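PDB 4OIF: beta-galactosidase from Geobacillus stearothermophilus, which probably hydrolyses terminal non-reducing beta-D-galactose residues of beta-D-galactosides, as a zinc-containing member of glycoside hydrolase family 42. Local coordinates for residues F235-N238 with E239-P242; I136-L139 with L140-Y144; L222-K225 with R226-D230; S126-Y129 with R130-Q134. All coordinates share one frame; numbering follows the deposited sequence.

In the fold
Two neighbouring helices on the outside of the TIM-barrel domain carry all four contacts. Along the chain come contact 4, at the start of helix 127-144, and contact 2, at its end; then contact 3, early in helix 218-246, and contact 1, further along it. The later part of helix 218-246 packs along helix 127-144: contact 1 touches both contact 4, centres about 10 Å apart, and contact 2, about 13 Å apart, with Pro-242 packed on Asn-137 and Phe-235 on Tyr-129. Contact 3 stands aside, its centre about 31 Å from that of contact 2. Contacts 3 and 4 lie close to the zinc site, so both helices run past it on the outside of the barrel.

Contact 1. Residues F235-N238 with E239-P242; sequences FFEN and EIVP
Glu-239 N donates to Phe-235 O at 2.9 Å, and Ile-240 N does the same to Phe-236 O at 2.9 Å, one residue on. After these two i to i+4 bonds the backbone bonding weakens: Val-241 N makes only a weak bond to Glu-237 O, at 3.0 Å and 127°. Pro-242 has no N-H to give, so the helix kinks there, and Asn-238 O is taken instead by Gln-134 NE2 of the adjacent helix. The carboxylate of Glu-239 is thoroughly engaged, OE1 with Ser-90 and Tyr-159, OE2 with Thr-88 and Asn-137. It swings back to the rim of the Phe-235 ring, where OE1 lies 3.6 Å from CE1, near the ring plane, the carboxylate turned 80° to it. Such an approach is consistent with the partial positive charge of the ring hydrogens. Further out, Ile-240 sets CG2 over one face of the Phe-236 ring, 3.9 Å from the centroid, while its CD1 meets CE2 of the same ring at 3.5 Å. Both branches reach the ring because CG1 lies between the backbone N and the carbonyl carbon (chi1 68°), leaving CG2 anti to that carbon. CD1 also touches OE1 of Glu-237, whose OE2 bonds to His-277. Exchanging Phe-236 for an alanine would probably leave CG2 of Ile-240 without the ring face it rests on and CD1 without its neighbour CE2. The arrangement is that of a helix in a beta-alpha-beta crossover of the TIM barrel, between strands 150-154 and 252-259, with Ile-252 of the latter touching Phe-236 and Ile-240.

Contact 2. Residues I136-L139 with L140-Y144; sequences INRL and LAERY
Four successive i to i+4 hydrogen bonds, Leu-140 N to Ile-136 O, Ala-141 N to Asn-137 O, Glu-142 N to Arg-138 O and Arg-143 N to Leu-139 O, each 2.9 Å long, carry regular helix across this stretch. Glu-142 leans back over the preceding turn: its CG sits 3.1 Å from Arg-138 O, and the chain then runs out extended (chi2 -180°), so that the carboxylate straddles two residues. OE1 touches Leu-139 CD2 at 3.6 Å, whereas OE2 faces CG of Arg-138 at 3.8 Å. This is the last part of helix 127-144, which packs outside the TIM barrel and leads toward strand 150-154. The charged ends of Arg-138 and Glu-142 do not meet directly: NH1 and OE2 stay 5.2 Å apart, their flat groups turned 72° against each other. A water fills in: it donates to Glu-142 OE2 at 2.7 Å and accepts from Arg-138 NH1 at 3.3 Å, lying in the guanidinium plane. NH1 also makes a long, weak ion pair with Glu-245. On another flank, Leu-140 rests against Leu-70, and Asp-71 takes both the Tyr-144 hydroxyl and the guanidinium of Arg-143.

Contact 3. Residues L222-K225 with R226-D230; sequences LDWK and RFVTD
Arg-226 reaches back along the helix, across Leu-222 and up to Asp-223. Its CB lies 3.5 Å from Asp-223 O, and CG passes 3.6 Å from Leu-222 O, the same carbonyl that receives the arginine's own backbone N. With CG anti to the carbonyl carbon (chi1 -70°) and the chain extended to NE, CD comes beside OD1 of Asp-223. Leu-222 CG sits over one face of the guanidinium, toward its rim, 3.3 Å from NH1, with CD2 also near NH1 and NH2. At the edge, NH1 forms a salt bridge with Asp-223 OD1 at 3.0 Å, meeting the oxygen on its anti side and 31° out of the carboxylate plane.

Trp-224 points its indole another way. Val-228 CG2 covers one face, 3.8 Å from the centroid of the five-membered ring, and Phe-227 CD2 meets CZ3 at 3.5 Å, the two aromatic planes inclined at 34°. Glu-162 holds NE1, and His-164 stacks on the indole; the zinc is about 7 Å from this side chain. Near Thr-229, a water donates to Lys-225 O at 2.8 Å and also bonds to OG1, which has a further hydrogen bond with Asp-270 N.

The arginine's charge is buried but answered several times: Glu-420 takes NE and the backbone O of Glu-508 takes NH2, both from the trimerisation domain, while Asp-223 is shared with Lys-179, Tyr-180 and Trp-191. Such a network probably keeps Arg-226 and Asp-223 both charged, and it binds this barrel helix to the neighbouring domain.

Contact 4. Residues S126-Y129 with R130-Q134; sequences SSVY and REKTQ
Ser-126 is the N-cap of helix 127-144, and its carbonyl O receives Arg-130 N at 3.2 Å in the first turn. The capping bond itself comes from the side chain, OG accepting Tyr-129 N at 3.1 Å and 164°. Glu-103 adds to the cap, its carboxylate bonding both to this OG and to Val-128 N. The cap adjoins the four-cysteine zinc site: the Ser-126 side chain is about 4 Å from that of Cys-123, so the helix starts right beside the metal ligands. Regular i to i+4 bonds follow, including Lys-132 N to Val-128 O at 2.9 Å.

Arg-130 folds back alongside its own turn, CG 3.4 Å from Ser-126 O, before the guanidinium goes on to Phe-124 O and to Ser-234 of helix 218-246. On the buried flank Tyr-129 and Thr-133 cross at about a right angle. The methyl CG2 of Thr-133 stands over one face of the ring, 3.6 Å from its centroid and only 15° off the normal, a CH-pi contact. The ring comes under that methyl because its CG is anti to the backbone N (chi1 -159°), while the hydroxyl reaches Ser-90 O. A serine instead of Tyr-129 would probably open a gap beneath CG2 and take the hydroxyl donor away from Ser-90 O. Thr-133 OG1 is drawn in over the turn, 2.8 Å from Tyr-129 O and 3.1 Å from Arg-130 O, two carbonyls that compete for its one proton.

Contact 1. Residues F235-N238 with E239-P242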
loop_
_atom_site.group_PDB
_atom_site.type_symbol
_atom_site.label_atom_id
_atom_site.label_comp_id
_atom_site.label_asym_id
_atom_site.label_seq_id
_atom_site.Cartn_x
_atom_site.Cartn_y
_atom_site.Cartn_z
ATOM N N PHE A 235 -12.784 15.608 28.683
ATOM C CA PHE A 235 -13.455 16.549 27.785
ATOM C C PHE A 235 -14.961 16.388 27.868
ATOM O O PHE A 235 -15.707 17.375 27.898
ATOM C CB PHE A 235 -13.003 16.358 26.339
ATOM C CG PHE A 235 -13.532 17.406 25.386
ATOM C CD1 PHE A 235 -14.802 17.291 24.829
ATOM C CD2 PHE A 235 -12.746 18.500 25.028
ATOM C CE1 PHE A 235 -15.290 18.263 23.948
ATOM C CE2 PHE A 235 -13.224 19.469 24.140
ATOM C CZ PHE A 235 -14.503 19.348 23.604
ATOM N N PHE A 236 -15.402 15.135 27.883
ATOM C CA PHE A 236 -16.823 14.828 28.000
ATOM C C PHE A 236 -17.451 15.402 29.289
ATOM O O PHE A 236 -18.541 15.976 29.269
ATOM C CB PHE A 236 -17.019 13.311 27.947
ATOM C CG PHE A 236 -18.339 12.844 28.479
ATOM C CD1 PHE A 236 -19.448 12.764 27.646
ATOM C CD2 PHE A 236 -18.473 12.465 29.809
ATOM C CE1 PHE A 236 -20.677 12.328 28.131
ATOM C CE2 PHE A 236 -19.699 12.027 30.303
ATOM C CZ PHE A 236 -20.804 11.960 29.464
ATOM N N GLU A 237 -16.763 15.208 30.405
ATOM C CA GLU A 237 -17.233 15.648 31.703
ATOM C C GLU A 237 -17.359 17.152 31.684
ATOM O O GLU A 237 -18.362 17.744 32.154
ATOM C CB GLU A 237 -16.271 15.187 32.801
ATOM C CG GLU A 237 -16.346 13.696 33.089
ATOM C CD GLU A 237 -17.650 13.315 33.793
ATOM O OE1 GLU A 237 -18.269 14.235 34.382
ATOM O OE2 GLU A 237 -18.051 12.115 33.767
ATOM N N ASN A 238 -16.340 17.768 31.094
ATOM C CA ASN A 238 -16.385 19.196 30.918
ATOM C C ASN A 238 -17.608 19.629 30.134
ATOM O O ASN A 238 -18.265 20.607 30.503
ATOM C CB ASN A 238 -15.145 19.714 30.218
ATOM C CG ASN A 238 -15.140 21.210 30.144
ATOM O OD1 ASN A 238 -14.836 21.869 31.133
ATOM N ND2 ASN A 238 -15.502 21.763 28.988
ATOM N N GLU A 239 -17.896 18.910 29.049
ATOM C CA GLU A 239 -19.097 19.171 28.250
ATOM C C GLU A 239 -20.353 19.110 29.111
ATOM O O GLU A 239 -21.208 19.981 29.023
ATOM C CB GLU A 239 -19.244 18.168 27.097
ATOM C CG GLU A 239 -18.451 18.485 25.846
ATOM C CD GLU A 239 -19.222 18.149 24.580
ATOM O OE1 GLU A 239 -18.758 17.303 23.790
ATOM O OE2 GLU A 239 -20.309 18.724 24.384
ATOM N N ILE A 240 -20.466 18.077 29.937
ATOM C CA ILE A 240 -21.741 17.808 30.575
ATOM C C ILE A 240 -21.962 18.544 31.882
ATOM O O ILE A 240 -23.043 18.429 32.456
ATOM C CB ILE A 240 -21.924 16.328 30.860
ATOM C CG1 ILE A 240 -20.936 15.883 31.943
ATOM C CG2 ILE A 240 -21.789 15.520 29.565
ATOM C CD1 ILE A 240 -21.123 14.445 32.422
ATOM N N VAL A 241 -20.966 19.280 32.372
ATOM C CA VAL A 241 -21.224 20.067 33.593
ATOM C C VAL A 241 -22.598 20.810 33.626
ATOM O O VAL A 241 -23.398 20.608 34.558
ATOM C CB VAL A 241 -20.095 21.086 33.848
ATOM C CG1 VAL A 241 -20.548 22.135 34.863
ATOM C CG2 VAL A 241 -18.857 20.363 34.336
ATOM N N PRO A 242 -22.901 21.632 32.602
ATOM C CA PRO A 242 -24.181 22.355 32.685
ATOM C C PRO A 242 -25.388 21.451 32.462
ATOM O O PRO A 242 -26.505 21.760 32.876
ATOM C CB PRO A 242 -24.076 23.383 31.560
ATOM C CG PRO A 242 -23.194 22.721 30.548
ATOM C CD PRO A 242 -22.179 21.939 31.351
#

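Contact 2. Residues I136-L139 with L140-Y144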
loop_
_atom_site.group_PDB
_atom_site.type_symbol
_atom_site.label_atom_id
_atom_site.label_comp_id
_atom_site.label_asym_id
_atom_site.label_seq_id
_atom_site.Cartn_x
_atom_site.Cartn_y
_atom_site.Cartn_z
ATOM N N ILE A 136 -21.811 26.716 24.997
ATOM C CA ILE A 136 -22.965 26.481 24.150
ATOM C C ILE A 136 -23.829 25.328 24.719
ATOM O O ILE A 136 -25.064 25.355 24.626
ATOM C CB ILE A 136 -22.549 26.211 22.701
ATOM C CG1 ILE A 136 -23.773 26.277 21.793
ATOM C CG2 ILE A 136 -21.808 24.890 22.562
ATOM C CD1 ILE A 136 -23.414 26.462 20.350
ATOM N N ASN A 137 -23.203 24.340 25.349
ATOM C CA ASN A 137 -23.990 23.321 26.018
ATOM C C ASN A 137 -24.880 23.963 27.065
ATOM O O ASN A 137 -26.071 23.643 27.175
ATOM C CB ASN A 137 -23.094 22.270 26.647
ATOM C CG ASN A 137 -22.417 21.413 25.613
ATOM O OD1 ASN A 137 -22.506 21.688 24.420
ATOM N ND2 ASN A 137 -21.728 20.378 26.057
ATOM N N ARG A 138 -24.317 24.920 27.795
ATOM C CA ARG A 138 -25.094 25.637 28.793
ATOM C C ARG A 138 -26.270 26.412 28.185
ATOM O O ARG A 138 -27.368 26.365 28.720
ATOM C CB ARG A 138 -24.202 26.577 29.582
ATOM C CG ARG A 138 -24.932 27.365 30.644
ATOM C CD ARG A 138 -23.952 28.107 31.508
ATOM N NE ARG A 138 -23.067 27.191 32.221
ATOM C CZ ARG A 138 -23.401 26.578 33.352
ATOM N NH1 ARG A 138 -24.599 26.785 33.888
ATOM N NH2 ARG A 138 -22.540 25.758 33.944
ATOM N N LEU A 139 -26.055 27.116 27.075
ATOM C CA LEU A 139 -27.160 27.844 26.447
ATOM C C LEU A 139 -28.251 26.860 26.046
ATOM O O LEU A 139 -29.448 27.122 26.236
ATOM C CB LEU A 139 -26.688 28.650 25.223
ATOM C CG LEU A 139 -25.726 29.814 25.514
ATOM C CD1 LEU A 139 -25.279 30.516 24.234
ATOM C CD2 LEU A 139 -26.337 30.816 26.477
ATOM N N LEU A 140 -27.833 25.718 25.506
ATOM C CA LEU A 140 -28.797 24.703 25.099
ATOM C C LEU A 140 -29.623 24.209 26.287
ATOM O O LEU A 140 -30.852 24.176 26.199
ATOM C CB LEU A 140 -28.101 23.527 24.416
ATOM C CG LEU A 140 -27.702 23.737 22.950
ATOM C CD1 LEU A 140 -26.776 22.626 22.509
ATOM C CD2 LEU A 140 -28.921 23.841 22.028
ATOM N N ALA A 141 -28.969 23.841 27.390
ATOM C CA ALA A 141 -29.717 23.346 28.548
ATOM C C ALA A 141 -30.608 24.445 29.135
ATOM O O ALA A 141 -31.718 24.174 29.579
ATOM C CB ALA A 141 -28.779 22.780 29.619
ATOM N N GLU A 142 -30.133 25.680 29.118
ATOM C CA GLU A 142 -30.933 26.796 29.594
ATOM C C GLU A 142 -32.216 26.893 28.802
ATOM O O GLU A 142 -33.289 27.049 29.379
ATOM C CB GLU A 142 -30.183 28.130 29.485
ATOM C CG GLU A 142 -29.048 28.329 30.462
ATOM C CD GLU A 142 -28.365 29.683 30.290
ATOM O OE1 GLU A 142 -28.608 30.353 29.263
ATOM O OE2 GLU A 142 -27.585 30.071 31.181
ATOM N N ARG A 143 -32.103 26.810 27.475
ATOM C CA ARG A 143 -33.252 27.081 26.624
ATOM C C ARG A 143 -34.208 25.897 26.462
ATOM O O ARG A 143 -35.418 26.093 26.403
ATOM C CB ARG A 143 -32.794 27.555 25.245
ATOM C CG ARG A 143 -33.943 27.949 24.355
ATOM C CD ARG A 143 -33.472 28.471 23.024
ATOM N NE ARG A 143 -33.057 29.847 23.149
ATOM C CZ ARG A 143 -33.719 30.870 22.639
ATOM N NH1 ARG A 143 -34.813 30.657 21.934
ATOM N NH2 ARG A 143 -33.265 32.101 22.819
ATOM N N TYR A 144 -33.689 24.675 26.404
ATOM C CA TYR A 144 -34.539 23.531 26.067
ATOM C C TYR A 144 -34.729 22.538 27.213
ATOM O O TYR A 144 -35.516 21.598 27.100
ATOM C CB TYR A 144 -33.971 22.810 24.837
ATOM C CG TYR A 144 -33.820 23.744 23.666
ATOM C CD1 TYR A 144 -34.931 24.256 23.021
ATOM C CD2 TYR A 144 -32.570 24.150 23.232
ATOM C CE1 TYR A 144 -34.810 25.131 21.962
ATOM C CE2 TYR A 144 -32.436 25.024 22.181
ATOM C CZ TYR A 144 -33.560 25.508 21.543
ATOM O OH TYR A 144 -33.429 26.379 20.484
HETATM O O HOH W 1 -27.244 28.643 33.481
#

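Contact 3. Residues L222-K225 with R226-D230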
loop_
_atom_site.group_PDB
_atom_site.type_symbol
_atom_site.label_atom_id
_atom_site.label_comp_id
_atom_site.label_asym_id
_atom_site.label_seq_id
_atom_site.Cartn_x
_atom_site.Cartn_y
_atom_site.Cartn_z
ATOM N N LEU A 222 1.054 2.139 25.179
ATOM C CA LEU A 222 -0.077 1.751 26.011
ATOM C C LEU A 222 -0.558 2.920 26.874
ATOM O O LEU A 222 -1.729 3.315 26.810
ATOM C CB LEU A 222 0.321 0.559 26.882
ATOM C CG LEU A 222 -0.734 -0.099 27.773
ATOM C CD1 LEU A 222 -1.953 -0.549 26.971
ATOM C CD2 LEU A 222 -0.104 -1.286 28.499
ATOM N N ASP A 223 0.350 3.482 27.669
ATOM C CA ASP A 223 0.002 4.625 28.498
ATOM C C ASP A 223 -0.531 5.795 27.668
ATOM O O ASP A 223 -1.412 6.511 28.128
ATOM C CB ASP A 223 1.196 5.084 29.344
ATOM C CG ASP A 223 1.293 4.341 30.666
ATOM O OD1 ASP A 223 0.353 3.590 30.991
ATOM O OD2 ASP A 223 2.294 4.520 31.389
ATOM N N TRP A 224 -0.025 5.986 26.453
ATOM C CA TRP A 224 -0.568 7.032 25.582
ATOM C C TRP A 224 -2.015 6.715 25.205
ATOM O O TRP A 224 -2.864 7.587 25.263
ATOM C CB TRP A 224 0.280 7.233 24.321
ATOM C CG TRP A 224 -0.343 8.226 23.342
ATOM C CD1 TRP A 224 -0.919 7.941 22.129
ATOM C CD2 TRP A 224 -0.472 9.640 23.514
ATOM N NE1 TRP A 224 -1.385 9.092 21.538
ATOM C CE2 TRP A 224 -1.123 10.148 22.365
ATOM C CE3 TRP A 224 -0.096 10.527 24.524
ATOM C CZ2 TRP A 224 -1.411 11.499 22.204
ATOM C CZ3 TRP A 224 -0.384 11.874 24.361
ATOM C CH2 TRP A 224 -1.037 12.345 23.211
ATOM N N LYS A 225 -2.319 5.480 24.833
ATOM C CA LYS A 225 -3.715 5.151 24.552
ATOM C C LYS A 225 -4.607 5.384 25.784
ATOM O O LYS A 225 -5.717 5.939 25.667
ATOM C CB LYS A 225 -3.829 3.711 24.050
ATOM C CG LYS A 225 -3.209 3.514 22.670
ATOM C CD LYS A 225 -3.377 2.089 22.156
ATOM C CE LYS A 225 -2.867 1.945 20.725
ATOM N NZ LYS A 225 -1.405 1.626 20.629
ATOM N N ARG A 226 -4.120 4.994 26.960
ATOM C CA ARG A 226 -4.866 5.217 28.196
ATOM C C ARG A 226 -5.114 6.708 28.415
ATOM O O ARG A 226 -6.206 7.114 28.783
ATOM C CB ARG A 226 -4.131 4.634 29.400
ATOM C CG ARG A 226 -4.087 3.119 29.464
ATOM C CD ARG A 226 -3.077 2.650 30.505
ATOM N NE ARG A 226 -3.206 1.228 30.800
ATOM C CZ ARG A 226 -2.180 0.405 31.005
ATOM N NH1 ARG A 226 -0.930 0.855 30.938
ATOM N NH2 ARG A 226 -2.401 -0.878 31.271
ATOM N N PHE A 227 -4.100 7.523 28.175
ATOM C CA PHE A 227 -4.246 8.955 28.350
ATOM C C PHE A 227 -5.223 9.521 27.346
ATOM O O PHE A 227 -5.940 10.445 27.649
ATOM C CB PHE A 227 -2.914 9.686 28.215
ATOM C CG PHE A 227 -3.071 11.168 27.992
ATOM C CD1 PHE A 227 -3.337 12.014 29.049
ATOM C CD2 PHE A 227 -2.979 11.706 26.724
ATOM C CE1 PHE A 227 -3.494 13.377 28.847
ATOM C CE2 PHE A 227 -3.139 13.058 26.517
ATOM C CZ PHE A 227 -3.391 13.897 27.580
ATOM N N VAL A 228 -5.234 8.980 26.141
ATOM C CA VAL A 228 -6.154 9.446 25.120
ATOM C C VAL A 228 -7.585 9.199 25.595
ATOM O O VAL A 228 -8.459 10.100 25.514
ATOM C CB VAL A 228 -5.887 8.749 23.766
ATOM C CG1 VAL A 228 -7.052 8.981 22.800
ATOM C CG2 VAL A 228 -4.555 9.237 23.180
ATOM N N THR A 229 -7.816 7.996 26.121
ATOM C CA THR A 229 -9.119 7.705 26.713
ATOM C C THR A 229 -9.479 8.672 27.856
ATOM O O THR A 229 -10.545 9.305 27.837
ATOM C CB THR A 229 -9.187 6.262 27.238
ATOM O OG1 THR A 229 -9.304 5.371 26.125
ATOM C CG2 THR A 229 -10.401 6.073 28.151
ATOM N N ASP A 230 -8.579 8.806 28.825
ATOM C CA ASP A 230 -8.823 9.672 29.971
ATOM C C ASP A 230 -9.079 11.123 29.575
ATOM O O ASP A 230 -9.974 11.758 30.101
ATOM C CB ASP A 230 -7.655 9.612 30.950
ATOM C CG ASP A 230 -7.715 8.394 31.854
ATOM O OD1 ASP A 230 -8.751 7.696 31.841
ATOM O OD2 ASP A 230 -6.730 8.135 32.581
HETATM O O HOH W 2 -7.794 5.550 23.887
#

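Contact 4. Residues S126-Y129 with R130-Q134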
loop_
_atom_site.group_PDB
_atom_site.type_symbol
_atom_site.label_atom_id
_atom_site.label_comp_id
_atom_site.label_asym_id
_atom_site.label_seq_id
_atom_site.Cartn_x
_atom_site.Cartn_y
_atom_site.Cartn_z
ATOM N N SER A 126 -7.178 21.653 24.585
ATOM C CA SER A 126 -7.445 23.097 24.442
ATOM C C SER A 126 -8.474 23.672 25.434
ATOM O O SER A 126 -9.614 23.194 25.514
ATOM C CB SER A 126 -7.909 23.390 23.020
ATOM O OG SER A 126 -8.600 24.622 22.951
ATOM N N SER A 127 -8.071 24.684 26.195
ATOM C CA SER A 127 -8.967 25.258 27.192
ATOM C C SER A 127 -10.063 26.057 26.504
ATOM O O SER A 127 -11.203 26.149 27.005
ATOM C CB SER A 127 -8.203 26.140 28.182
ATOM O OG SER A 127 -7.540 27.199 27.527
ATOM N N VAL A 128 -9.723 26.612 25.348
ATOM C CA VAL A 128 -10.668 27.395 24.586
ATOM C C VAL A 128 -11.819 26.519 24.096
ATOM O O VAL A 128 -12.986 26.892 24.224
ATOM C CB VAL A 128 -9.974 28.074 23.406
ATOM C CG1 VAL A 128 -10.994 28.509 22.352
ATOM C CG2 VAL A 128 -9.145 29.238 23.904
ATOM N N TYR A 129 -11.503 25.344 23.562
ATOM C CA TYR A 129 -12.553 24.507 23.017
ATOM C C TYR A 129 -13.414 23.925 24.140
ATOM O O TYR A 129 -14.637 23.804 24.001
ATOM C CB TYR A 129 -11.975 23.393 22.139
ATOM C CG TYR A 129 -13.022 22.867 21.206
ATOM C CD1 TYR A 129 -13.690 23.728 20.338
ATOM C CD2 TYR A 129 -13.383 21.529 21.216
ATOM C CE1 TYR A 129 -14.672 23.265 19.491
ATOM C CE2 TYR A 129 -14.364 21.054 20.366
ATOM C CZ TYR A 129 -15.007 21.925 19.509
ATOM O OH TYR A 129 -15.980 21.448 18.658
ATOM N N ARG A 130 -12.777 23.591 25.256
ATOM C CA ARG A 130 -13.499 23.123 26.436
ATOM C C ARG A 130 -14.494 24.176 26.924
ATOM O O ARG A 130 -15.666 23.865 27.204
ATOM C CB ARG A 130 -12.511 22.740 27.546
ATOM C CG ARG A 130 -11.892 21.375 27.320
ATOM C CD ARG A 130 -10.726 21.081 28.242
ATOM N NE ARG A 130 -10.170 19.756 27.955
ATOM C CZ ARG A 130 -10.387 18.672 28.695
ATOM N NH1 ARG A 130 -11.134 18.754 29.790
ATOM N NH2 ARG A 130 -9.843 17.511 28.353
ATOM N N GLU A 131 -14.040 25.428 26.970
ATOM C CA GLU A 131 -14.900 26.534 27.386
ATOM C C GLU A 131 -16.034 26.861 26.401
ATOM O O GLU A 131 -17.175 27.072 26.820
ATOM C CB GLU A 131 -14.054 27.780 27.646
ATOM C CG GLU A 131 -13.253 27.679 28.942
ATOM C CD GLU A 131 -12.243 28.805 29.130
ATOM O OE1 GLU A 131 -12.363 29.846 28.443
ATOM O OE2 GLU A 131 -11.325 28.639 29.971
ATOM N N LYS A 132 -15.739 26.900 25.106
ATOM C CA LYS A 132 -16.772 27.229 24.132
ATOM C C LYS A 132 -17.824 26.118 24.035
ATOM O O LYS A 132 -19.042 26.412 23.965
ATOM C CB LYS A 132 -16.147 27.514 22.768
ATOM C CG LYS A 132 -15.262 28.766 22.748
ATOM C CD LYS A 132 -15.818 29.844 21.826
ATOM C CE LYS A 132 -15.032 31.151 21.942
ATOM N NZ LYS A 132 -15.238 31.871 23.248
ATOM N N THR A 133 -17.380 24.858 24.066
ATOM C CA THR A 133 -18.341 23.768 24.012
ATOM C C THR A 133 -19.153 23.728 25.302
ATOM O O THR A 133 -20.378 23.571 25.264
ATOM C CB THR A 133 -17.670 22.401 23.768
ATOM O OG1 THR A 133 -16.732 22.129 24.810
ATOM C CG2 THR A 133 -16.960 22.385 22.417
ATOM N N GLN A 134 -18.496 23.886 26.449
ATOM C CA GLN A 134 -19.276 23.913 27.677
ATOM C C GLN A 134 -20.297 25.046 27.663
ATOM O O GLN A 134 -21.419 24.875 28.122
ATOM C CB GLN A 134 -18.397 24.044 28.908
ATOM C CG GLN A 134 -19.185 23.739 30.178
ATOM C CD GLN A 134 -18.445 24.074 31.452
ATOM O OE1 GLN A 134 -18.576 25.174 31.988
ATOM N NE2 GLN A 134 -17.685 23.115 31.962
#